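Local structure of MtN3/saliva family (Thermodesulfovibrio yellowstonii, 4RNG) at residues Thr52-Tyr57 and Leu68-Ser73. The protein is a bacterial SemiSWEET, a small membrane protein that probably carries sugars across the membrane and is assembled here from two copies. Residues are numbered along the deposited sequence; the frame is centred on the assembly and turned at random.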
ATOM      1  N   THR C  52       0.203  -2.913  -9.903  1.00 15.54           N
ATOM      2  CA  THR C  52       0.560  -3.080 -11.307  1.00 22.08           C
ATOM      3  C   THR C  52      -0.199  -2.070 -12.184  1.00 18.82           C
ATOM      4  O   THR C  52       0.350  -1.534 -13.143  1.00 30.75           O
ATOM      5  CB  THR C  52       0.281  -4.505 -11.792  1.00 20.29           C
ATOM      6  OG1 THR C  52      -0.954  -4.504 -12.520  1.00 28.49           O
ATOM      7  N   LEU C  53      -1.472  -1.833 -11.876  1.00 17.76           N
ATOM      8  CA  LEU C  53      -2.234  -0.793 -12.572  1.00 16.17           C
ATOM      9  C   LEU C  53      -1.736   0.624 -12.265  1.00 16.41           C
ATOM     10  O   LEU C  53      -1.740   1.482 -13.132  1.00 20.58           O
ATOM     11  CB  LEU C  53      -3.716  -0.904 -12.230  1.00 18.99           C
ATOM     12  CG  LEU C  53      -4.470  -1.971 -13.005  1.00 21.08           C
ATOM     13  CD1 LEU C  53      -5.949  -1.972 -12.630  1.00 17.65           C
ATOM     14  CD2 LEU C  53      -4.314  -1.648 -14.471  1.00 25.20           C
ATOM     15  N   TRP C  54      -1.324   0.882 -11.026  1.00 16.91           N
ATOM     16  CA  TRP C  54      -0.722   2.170 -10.699  1.00 16.64           C
ATOM     17  C   TRP C  54       0.549   2.384 -11.534  1.00 20.59           C
ATOM     18  O   TRP C  54       0.842   3.491 -11.971  1.00 17.42           O
ATOM     19  CB  TRP C  54      -0.380   2.244  -9.216  1.00 30.95           C
ATOM     20  CG  TRP C  54      -1.521   2.633  -8.359  1.00 42.60           C
ATOM     21  CD1 TRP C  54      -2.090   1.888  -7.370  1.00 31.43           C
ATOM     22  CD2 TRP C  54      -2.249   3.863  -8.400  1.00 25.01           C
ATOM     23  NE1 TRP C  54      -3.120   2.578  -6.793  1.00 24.85           N
ATOM     24  CE2 TRP C  54      -3.244   3.806  -7.422  1.00 23.27           C
ATOM     25  CE3 TRP C  54      -2.153   5.021  -9.186  1.00 24.61           C
ATOM     26  CZ2 TRP C  54      -4.140   4.846  -7.181  1.00 22.75           C
ATOM     27  CZ3 TRP C  54      -3.044   6.052  -8.963  1.00 26.28           C
ATOM     28  CH2 TRP C  54      -4.025   5.959  -7.966  1.00 24.99           C
ATOM     29  N   PHE C  55       1.303   1.311 -11.751  1.00 16.25           N
ATOM     30  CA  PHE C  55       2.450   1.373 -12.634  1.00 20.09           C
ATOM     31  C   PHE C  55       2.080   1.854 -14.041  1.00 23.10           C
ATOM     32  O   PHE C  55       2.684   2.784 -14.554  1.00 16.78           O
ATOM     33  CB  PHE C  55       3.122   0.005 -12.725  1.00 20.83           C
ATOM     34  CG  PHE C  55       3.957  -0.163 -13.967  1.00 19.73           C
ATOM     35  CD1 PHE C  55       5.175   0.490 -14.105  1.00 18.27           C
ATOM     36  CD2 PHE C  55       3.514  -0.959 -15.007  1.00 15.83           C
ATOM     37  CE1 PHE C  55       5.940   0.363 -15.257  1.00 16.13           C
ATOM     38  CE2 PHE C  55       4.281  -1.101 -16.162  1.00 19.60           C
ATOM     39  CZ  PHE C  55       5.504  -0.440 -16.281  1.00 16.07           C
ATOM     40  N   PHE C  56       1.086   1.215 -14.647  1.00 16.45           N
ATOM     41  CA  PHE C  56       0.605   1.574 -15.983  1.00 16.75           C
ATOM     42  C   PHE C  56       0.193   3.029 -16.032  1.00 20.04           C
ATOM     43  O   PHE C  56       0.567   3.779 -16.942  1.00 20.94           O
ATOM     44  CB  PHE C  56      -0.564   0.667 -16.373  1.00 16.67           C
ATOM     45  CG  PHE C  56      -1.012   0.806 -17.798  1.00 28.17           C
ATOM     46  CD1 PHE C  56      -0.106   1.023 -18.819  1.00 35.60           C
ATOM     47  CD2 PHE C  56      -2.355   0.721 -18.121  1.00 26.90           C
ATOM     48  CE1 PHE C  56      -0.527   1.149 -20.136  1.00 17.55           C
ATOM     49  CE2 PHE C  56      -2.776   0.860 -19.423  1.00 21.06           C
ATOM     50  CZ  PHE C  56      -1.858   1.068 -20.432  1.00 19.94           C
ATOM     51  N   TYR C  57      -0.588   3.417 -15.035  1.00 29.05           N
ATOM     52  CA  TYR C  57      -1.016   4.795 -14.845  1.00 24.57           C
ATOM     53  C   TYR C  57       0.172   5.774 -14.821  1.00 26.05           C
ATOM     54  O   TYR C  57       0.140   6.828 -15.454  1.00 18.55           O
ATOM     55  CB  TYR C  57      -1.787   4.891 -13.534  1.00 22.03           C
ATOM     56  CG  TYR C  57      -2.204   6.281 -13.160  1.00 18.30           C
ATOM     57  CD1 TYR C  57      -3.281   6.889 -13.784  1.00 19.42           C
ATOM     58  CD2 TYR C  57      -1.503   7.000 -12.200  1.00 18.40           C
ATOM     59  CE1 TYR C  57      -3.679   8.156 -13.430  1.00 25.67           C
ATOM     60  CE2 TYR C  57      -1.881   8.280 -11.858  1.00 18.96           C
ATOM     61  CZ  TYR C  57      -2.968   8.847 -12.472  1.00 19.41           C
ATOM     62  OH  TYR C  57      -3.347  10.113 -12.148  1.00 26.89           O
ATOM     63  N   LEU C  68       8.427   4.167 -10.390  1.00 16.87           N
ATOM     64  CA  LEU C  68       9.426   3.532  -9.560  1.00 21.97           C
ATOM     65  C   LEU C  68       8.838   2.890  -8.294  1.00 21.39           C
ATOM     66  O   LEU C  68       9.115   1.730  -7.969  1.00 23.04           O
ATOM     67  CB  LEU C  68      10.476   4.568  -9.158  1.00 23.45           C
ATOM     68  CG  LEU C  68      11.449   4.993 -10.261  1.00 22.86           C
ATOM     69  CD1 LEU C  68      12.484   5.972  -9.727  1.00 27.43           C
ATOM     70  CD2 LEU C  68      12.110   3.821 -10.905  1.00 27.15           C
ATOM     71  N   ALA C  69       8.037   3.658  -7.572  1.00 20.60           N
ATOM     72  CA  ALA C  69       7.486   3.170  -6.317  1.00 22.80           C
ATOM     73  C   ALA C  69       6.682   1.900  -6.534  1.00 23.50           C
ATOM     74  O   ALA C  69       6.669   1.004  -5.688  1.00 25.42           O
ATOM     75  CB  ALA C  69       6.634   4.229  -5.655  1.00 20.19           C
ATOM     76  N   ASN C  70       5.973   1.836  -7.646  1.00 16.27           N
ATOM     77  CA  ASN C  70       5.100   0.700  -7.837  1.00 27.09           C
ATOM     78  C   ASN C  70       5.828  -0.570  -8.277  1.00 25.83           C
ATOM     79  O   ASN C  70       5.573  -1.659  -7.739  1.00 18.19           O
ATOM     80  CB  ASN C  70       3.985   1.103  -8.797  1.00 16.07           C
ATOM     81  CG  ASN C  70       2.931   1.965  -8.105  1.00 22.58           C
ATOM     82  OD1 ASN C  70       2.053   1.443  -7.424  1.00 29.61           O
ATOM     83  ND2 ASN C  70       3.082   3.269  -8.180  1.00 16.68           N
ATOM     84  N   LEU C  71       6.811  -0.427  -9.155  1.00 18.39           N
ATOM     85  CA  LEU C  71       7.619  -1.578  -9.535  1.00 15.53           C
ATOM     86  C   LEU C  71       8.290  -2.188  -8.310  1.00 25.30           C
ATOM     87  O   LEU C  71       8.252  -3.396  -8.108  1.00 15.40           O
ATOM     88  CB  LEU C  71       8.656  -1.196 -10.576  1.00 16.64           C
ATOM     89  CG  LEU C  71       8.034  -0.859 -11.934  1.00 22.47           C
ATOM     90  CD1 LEU C  71       9.066  -0.309 -12.918  1.00 23.97           C
ATOM     91  CD2 LEU C  71       7.294  -2.045 -12.504  1.00 15.44           C
ATOM     92  N   ILE C  72       8.926  -1.345  -7.508  1.00 16.96           N
ATOM     93  CA  ILE C  72       9.647  -1.826  -6.360  1.00 15.83           C
ATOM     94  C   ILE C  72       8.712  -2.357  -5.268  1.00 25.64           C
ATOM     95  O   ILE C  72       9.031  -3.361  -4.628  1.00 27.92           O
ATOM     96  CB  ILE C  72      10.570  -0.727  -5.823  1.00 25.31           C
ATOM     97  CG1 ILE C  72      11.486  -0.236  -6.946  1.00 22.54           C
ATOM     98  CG2 ILE C  72      11.395  -1.229  -4.646  1.00 16.28           C
ATOM     99  CD1 ILE C  72      12.141   1.055  -6.624  1.00 28.07           C
ATOM    100  N   SER C  73       7.579  -1.700  -5.015  1.00 23.99           N
ATOM    101  CA  SER C  73       6.619  -2.264  -4.045  1.00 19.68           C
ATOM    102  C   SER C  73       6.171  -3.666  -4.466  1.00 18.81           C
ATOM    103  O   SER C  73       6.008  -4.548  -3.637  1.00 17.42           O
ATOM    104  CB  SER C  73       5.399  -1.365  -3.854  1.00 16.18           C
ATOM    105  OG  SER C  73       5.768  -0.132  -3.289  1.00 22.46           O
TER
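Asn70 meets the root of Trp54 obliquely, and this is the tight half of the contact: its OD1 comes within 3.1 Å of Trp54 CB, a close carbon-to-oxygen approach without a hydrogen bond. The carboxamide and indole planes are 24° apart, but the indole then swings off toward the second subunit, where NE1 bonds to OG1 of Thr19 of that chain. Asn70 ND2 turns back along its own helix to Val66 O, a bond that steadies the amide while OD1 rests beside Trp54. At the nearest backbone level, Phe55 CA and Asn70 CA are 5.5 Å apart, with Asn70 CB 4.0 Å from Phe55 N. The two segments belong to helices 41-60 and 64-87, the last two of the three transmembrane spans of the SemiSWEET fold, joined by a short turn; the axes of 52-57 and 68-73 come to 8.4 Å at their closest and run nearly antiparallel, at 154°. Packing is looser on the outer side, where both partners also touch a crystal neighbour. Phe55 directs its ring this way by holding CG anti to the backbone N, and Leu71 lays CD2 over one face, 4.1 Å from the ring centroid and 27° off the normal, a CH-pi contact. The shortest distance in this Phe55-Leu71 pair is Phe55 CD1 to Leu71 CD2, 3.7 Å, and Leu71 CD1 sits nearer the rim, 4.0 Å from Phe55 CE1.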